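Local coordinates for petrobactin-binding protein YclQ (Bacillus subtilis subsp. subtilis str. 168, PDB 3GFV) that binds iron-free and ferric petrobactin, and the precursor 3,4-dihydroxybenzoic acid, as the solute-binding protein of the YclNOPQ ABC transporter that takes up ferric-petrobactin, at residues 121-126 with 130-135; 154-159 with 279-284. All coordinates share one frame; numbering follows the deposited sequence. Where two conformers were deposited one is given.

Interaction 1 of 2, residues 121-126 with 130-135; sequences LGVDTA and ESFKSD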
loop_
_atom_site.group_PDB
_atom_site.type_symbol
_atom_site.label_atom_id
_atom_site.label_comp_id
_atom_site.label_asym_id
_atom_site.label_seq_id
_atom_site.Cartn_x
_atom_site.Cartn_y
_atom_site.Cartn_z
ATOM N N LEU A 121 0.241 6.658 10.294
ATOM C CA LEU A 121 1.128 5.537 9.932
ATOM C C LEU A 121 1.151 5.282 8.414
ATOM O O LEU A 121 0.956 4.151 7.958
ATOM C CB LEU A 121 0.707 4.236 10.615
ATOM C CG LEU A 121 0.770 4.238 12.148
ATOM C CD1 LEU A 121 0.367 2.868 12.713
ATOM C CD2 LEU A 121 2.163 4.651 12.657
ATOM N N GLY A 122 1.393 6.306 7.622
ATOM C CA GLY A 122 1.576 6.051 6.193
ATOM C C GLY A 122 3.028 5.901 5.802
ATOM O O GLY A 122 3.890 6.572 6.355
ATOM N N VAL A 123 3.306 5.054 4.812
ATOM C CA VAL A 123 4.674 4.923 4.326
ATOM C C VAL A 123 5.125 6.209 3.644
ATOM O O VAL A 123 4.326 6.919 3.014
ATOM C CB VAL A 123 4.863 3.712 3.371
ATOM C CG1 VAL A 123 4.703 2.387 4.136
ATOM C CG2 VAL A 123 3.900 3.798 2.178
ATOM N N ASP A 124 6.405 6.516 3.780
ATOM C CA ASP A 124 6.999 7.626 3.043
ATOM C C ASP A 124 7.701 6.981 1.852
ATOM O O ASP A 124 8.706 6.287 2.028
ATOM C CB ASP A 124 7.984 8.380 3.953
ATOM C CG ASP A 124 8.837 9.408 3.203
ATOM O OD1 ASP A 124 8.725 9.531 1.954
ATOM O OD2 ASP A 124 9.631 10.095 3.884
ATOM N N THR A 125 7.174 7.188 0.644
ATOM C CA THR A 125 7.707 6.443 -0.502
ATOM C C THR A 125 9.101 6.916 -0.893
ATOM O O THR A 125 9.775 6.287 -1.707
ATOM C CB THR A 125 6.753 6.463 -1.709
ATOM O OG1 THR A 125 6.505 7.820 -2.087
ATOM C CG2 THR A 125 5.434 5.777 -1.354
ATOM N N ALA A 126 9.551 8.018 -0.317
ATOM C CA ALA A 126 10.925 8.441 -0.552
ATOM C C ALA A 126 11.881 7.671 0.372
ATOM O O ALA A 126 13.100 7.654 0.162
ATOM C CB ALA A 126 11.060 9.946 -0.345
ATOM N N GLU A 130 12.401 2.287 5.650
ATOM C CA GLU A 130 12.557 2.968 6.933
ATOM C C GLU A 130 11.185 3.231 7.555
ATOM O O GLU A 130 10.950 2.880 8.713
ATOM C CB GLU A 130 13.325 4.280 6.765
ATOM C CG GLU A 130 13.427 5.122 8.033
ATOM C CD GLU A 130 14.235 6.400 7.827
ATOM O OE1 GLU A 130 13.680 7.500 8.041
ATOM O OE2 GLU A 130 15.419 6.306 7.440
ATOM N N SER A 131 10.289 3.840 6.778
ATOM C CA SER A 131 8.953 4.178 7.274
ATOM C C SER A 131 8.116 2.915 7.491
ATOM O O SER A 131 7.354 2.832 8.469
ATOM C CB SER A 131 8.231 5.192 6.350
ATOM O OG SER A 131 8.021 4.629 5.075
ATOM N N PHE A 132 8.255 1.935 6.596
ATOM C CA PHE A 132 7.554 0.653 6.734
ATOM C C PHE A 132 7.929 -0.012 8.060
ATOM O O PHE A 132 7.077 -0.410 8.845
ATOM C CB PHE A 132 7.920 -0.287 5.584
ATOM C CG PHE A 132 7.221 -1.626 5.636
ATOM C CD1 PHE A 132 5.930 -1.761 5.146
ATOM C CD2 PHE A 132 7.870 -2.758 6.130
ATOM C CE1 PHE A 132 5.281 -2.993 5.176
ATOM C CE2 PHE A 132 7.225 -3.990 6.177
ATOM C CZ PHE A 132 5.922 -4.107 5.678
ATOM N N LYS A 133 9.216 -0.149 8.314
ATOM C CA LYS A 133 9.605 -0.765 9.584
ATOM C C LYS A 133 9.168 0.063 10.787
ATOM O O LYS A 133 8.719 -0.481 11.801
ATOM C CB LYS A 133 11.100 -1.024 9.615
ATOM C CG LYS A 133 11.500 -2.076 8.591
ATOM C CD LYS A 133 12.999 -2.345 8.637
ATOM C CE LYS A 133 13.316 -3.682 7.995
ATOM N NZ LYS A 133 14.777 -3.941 7.996
ATOM N N SER A 134 9.286 1.379 10.680
ATOM C CA SER A 134 8.917 2.227 11.808
ATOM C C SER A 134 7.434 2.087 12.131
ATOM O O SER A 134 7.049 2.001 13.291
ATOM C CB SER A 134 9.300 3.678 11.544
ATOM O OG SER A 134 8.787 4.507 12.563
ATOM N N ASP A 135 6.602 2.033 11.098
ATOM C CA ASP A 135 5.153 1.911 11.303
ATOM C C ASP A 135 4.830 0.603 12.000
ATOM O O ASP A 135 4.055 0.590 12.967
ATOM C CB ASP A 135 4.408 1.943 9.964
ATOM C CG ASP A 135 4.379 3.335 9.347
ATOM O OD1 ASP A 135 4.843 4.297 10.014
ATOM O OD2 ASP A 135 3.898 3.460 8.190
HETATM O O HOH W 1 5.234 6.599 8.644
#
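Ser131 and Asp124 make the direct polar link between the loop 121-126 and the helix turn 130-135: the backbone N of Asp124 donates to Ser131 OG at 2.8 Å, nearly straight at 162°. With chi1 at 63°, OG sits between the serine's own N and carbonyl carbon, which lets it face the loop while staying in hydrogen-bonding contact with the carbonyl oxygens of Lys127 and Tyr128 in the preceding turn. A water makes the second polar link, donating to Gly122 O and to Asp135 OD1, each at 2.7 Å. The other carboxylate oxygen, OD2, lies 3.0 Å from Leu121 O; both are acceptors, so no bond joins them. On the loop side, Asp124 OD1 takes the N-H of Ala126 from above its carboxylate plane, an Asx turn leading toward the helix.

Leu121 and Asp135 run past each other in opposite directions, a leucine methyl alongside a carboxylate, with CD2 3.8 Å from OD1. The apolar contact is Val123 CG1 with Phe132 CB at 4.4 Å, the methyl approaching the rim of the phenyl ring almost in line with it. The loop thus carries the chain from edge strand 118-120 of the parallel sheet into helix 128-142, whose Phe132 also packs on helix 146-170.

Interaction 2 of 2, residues 154-159 with 279-284; sequences ANIDHS and GGLESM
Ile156 alone carries the 154-159 side of this contact, meeting Leu281 and Met284 in the first turn of helix 281-296. Ahead of it, Ala154 and Asn155 contribute backbone to the helix, their carbonyl oxygens accepting from the N atoms of His158 and Ser159. Ile156 itself points at the other segment and uses both of its branches. Its CG2, anti to the backbone N, comes 3.8 Å from CG of Met284. The longer branch starts beside the backbone N (chi1 -75°) and runs out extended to CD1, which lies 4.0 Å from Leu281 CD2, equally close to Leu281 O, and 4.2 Å from Met284 CG. The isoleucine and leucine side chains cross at about a right angle, whereas Ile156 and Met284 meet at a slant.

Met284, a selenomethionine in this crystal, touches Ile156 through CG; beyond that atom its chain bends twice, at chi2 and chi3, and it also packs on Tyr128, Met129 and Phe132 of helix 128-142. One residue past Ile156, Asp157 turns to that same helix and forms a salt bridge with Lys133.

Across from Ile156, the helix start is held by polar bonds. Gly280 occupies the N-cap, its O accepting from Met284 N at 2.9 Å and its N donating to Ser283 OG at 3.1 Å; Ser283 OG bonds to Asp46 as well.

The contact sets the long helix 146-170, probably the interdomain helix as in related siderophore-binding proteins, against the start of the C-terminal helix. All three touching residues are buried. Side chain to side chain the meeting is all hydrocarbon, with the backbone Leu281 O as the polar atom beside CD1. Only 138 Å² is buried between the segments, a small piece of hydrophobic helix packing whose fit probably rests on shape rather than on directed bonds.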
loop_
_atom_site.group_PDB
_atom_site.type_symbol
_atom_site.label_atom_id
_atom_site.label_comp_id
_atom_site.label_asym_id
_atom_site.label_seq_id
_atom_site.Cartn_x
_atom_site.Cartn_y
_atom_site.Cartn_z
ATOM N N ALA A 154 11.854 -9.423 9.877
ATOM C CA ALA A 154 12.977 -10.229 9.424
ATOM C C ALA A 154 12.618 -11.135 8.248
ATOM O O ALA A 154 13.383 -11.236 7.278
ATOM C CB ALA A 154 13.591 -11.057 10.601
ATOM N N ASN A 155 11.465 -11.794 8.320
ATOM C CA ASN A 155 11.016 -12.648 7.221
ATOM C C ASN A 155 10.783 -11.844 5.956
ATOM O O ASN A 155 11.119 -12.287 4.860
ATOM C CB ASN A 155 9.721 -13.375 7.567
ATOM C CG ASN A 155 9.899 -14.383 8.662
ATOM O OD1 ASN A 155 11.006 -14.895 8.892
ATOM N ND2 ASN A 155 8.804 -14.688 9.360
ATOM N N ILE A 156 10.180 -10.670 6.110
ATOM C CA ILE A 156 9.976 -9.784 4.976
ATOM C C ILE A 156 11.319 -9.340 4.354
ATOM O O ILE A 156 11.476 -9.347 3.125
ATOM C CB ILE A 156 9.085 -8.608 5.387
ATOM C CG1 ILE A 156 7.647 -9.113 5.494
ATOM C CG2 ILE A 156 9.194 -7.456 4.379
ATOM C CD1 ILE A 156 6.680 -8.117 6.136
ATOM N N ASP A 157 12.301 -9.012 5.192
ATOM C CA ASP A 157 13.617 -8.636 4.668
ATOM C C ASP A 157 14.219 -9.773 3.848
ATOM O O ASP A 157 14.848 -9.539 2.809
ATOM C CB ASP A 157 14.576 -8.236 5.787
ATOM C CG ASP A 157 14.349 -6.812 6.272
ATOM O OD1 ASP A 157 13.614 -6.042 5.608
ATOM O OD2 ASP A 157 14.924 -6.459 7.319
ATOM N N HIS A 158 14.024 -11.001 4.316
ATOM C CA HIS A 158 14.525 -12.187 3.619
ATOM C C HIS A 158 13.831 -12.360 2.273
ATOM O O HIS A 158 14.472 -12.710 1.276
ATOM C CB HIS A 158 14.312 -13.438 4.478
ATOM C CG HIS A 158 14.706 -14.718 3.806
ATOM N ND1 HIS A 158 15.897 -15.363 4.069
ATOM C CD2 HIS A 158 14.059 -15.482 2.894
ATOM C CE1 HIS A 158 15.969 -16.466 3.343
ATOM N NE2 HIS A 158 14.868 -16.558 2.617
ATOM N N SER A 159 12.517 -12.151 2.261
ATOM C CA SER A 159 11.720 -12.246 1.027
ATOM C C SER A 159 12.109 -11.142 0.068
ATOM O O SER A 159 12.195 -11.359 -1.150
ATOM C CB SER A 159 10.225 -12.139 1.331
ATOM O OG SER A 159 9.794 -13.250 2.106
ATOM N N GLY A 279 1.737 -1.229 2.751
ATOM C CA GLY A 279 2.468 -0.682 3.883
ATOM C C GLY A 279 2.266 -1.469 5.158
ATOM O O GLY A 279 2.802 -1.072 6.181
ATOM N N GLY A 280 1.530 -2.577 5.086
ATOM C CA GLY A 280 1.312 -3.448 6.231
ATOM C C GLY A 280 1.986 -4.797 6.082
ATOM O O GLY A 280 2.490 -5.140 5.019
ATOM N N LEU A 281 2.014 -5.584 7.153
ATOM C CA LEU A 281 2.713 -6.869 7.092
ATOM C C LEU A 281 2.080 -7.812 6.061
ATOM O O LEU A 281 2.779 -8.531 5.362
ATOM C CB LEU A 281 2.742 -7.546 8.466
ATOM C CG LEU A 281 3.436 -6.771 9.590
ATOM C CD1 LEU A 281 3.297 -7.553 10.901
ATOM C CD2 LEU A 281 4.915 -6.469 9.288
ATOM N N GLU A 282 0.758 -7.807 5.948
ATOM C CA GLU A 282 0.117 -8.727 5.015
ATOM C C GLU A 282 0.211 -8.217 3.585
ATOM O O GLU A 282 0.555 -8.969 2.674
ATOM C CB GLU A 282 -1.348 -8.950 5.378
ATOM C CG GLU A 282 -1.503 -9.506 6.790
ATOM C CD GLU A 282 -2.929 -9.824 7.195
ATOM O OE1 GLU A 282 -3.866 -9.362 6.527
ATOM O OE2 GLU A 282 -3.097 -10.551 8.215
ATOM N N SER A 283 -0.096 -6.939 3.392
ATOM C CA SER A 283 -0.063 -6.383 2.042
ATOM C C SER A 283 1.359 -6.451 1.472
ATOM O O SER A 283 1.535 -6.783 0.301
ATOM C CB SER A 283 -0.657 -4.962 1.977
ATOM O OG SER A 283 -0.199 -4.119 3.020
HETATM N N MSE A 284 2.374 -6.194 2.302
HETATM C CA MSE A 284 3.749 -6.252 1.803
HETATM C C MSE A 284 4.072 -7.689 1.372
HETATM O O MSE A 284 4.678 -7.926 0.319
HETATM C CB MSE A 284 4.725 -5.770 2.870
HETATM C CG MSE A 284 6.182 -6.040 2.573
HETATM SE SE MSE A 284 6.886 -5.110 0.978
HETATM C CE MSE A 284 7.374 -3.402 1.749
#

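How the interactions relate
From the N terminus, the chain first leaves strand 118-120 of the parallel sheet and enters helix 128-142, where interaction 1 closes a short local loop. It then turns into helix 146-170, opens interaction 2 there, and comes back 120 residues later, after the mixed sheet, to close it at the start of helix 281-296. The two contacts therefore follow in series, neither nesting nor crossing. Their centres are 12 Å apart, yet they touch: Phe132 CE1 of interaction 1 packs 3.3 Å from Gly279 O of interaction 2. Together they tie the parallel sheet's edge to helices 128-142, 146-170 and 281-296.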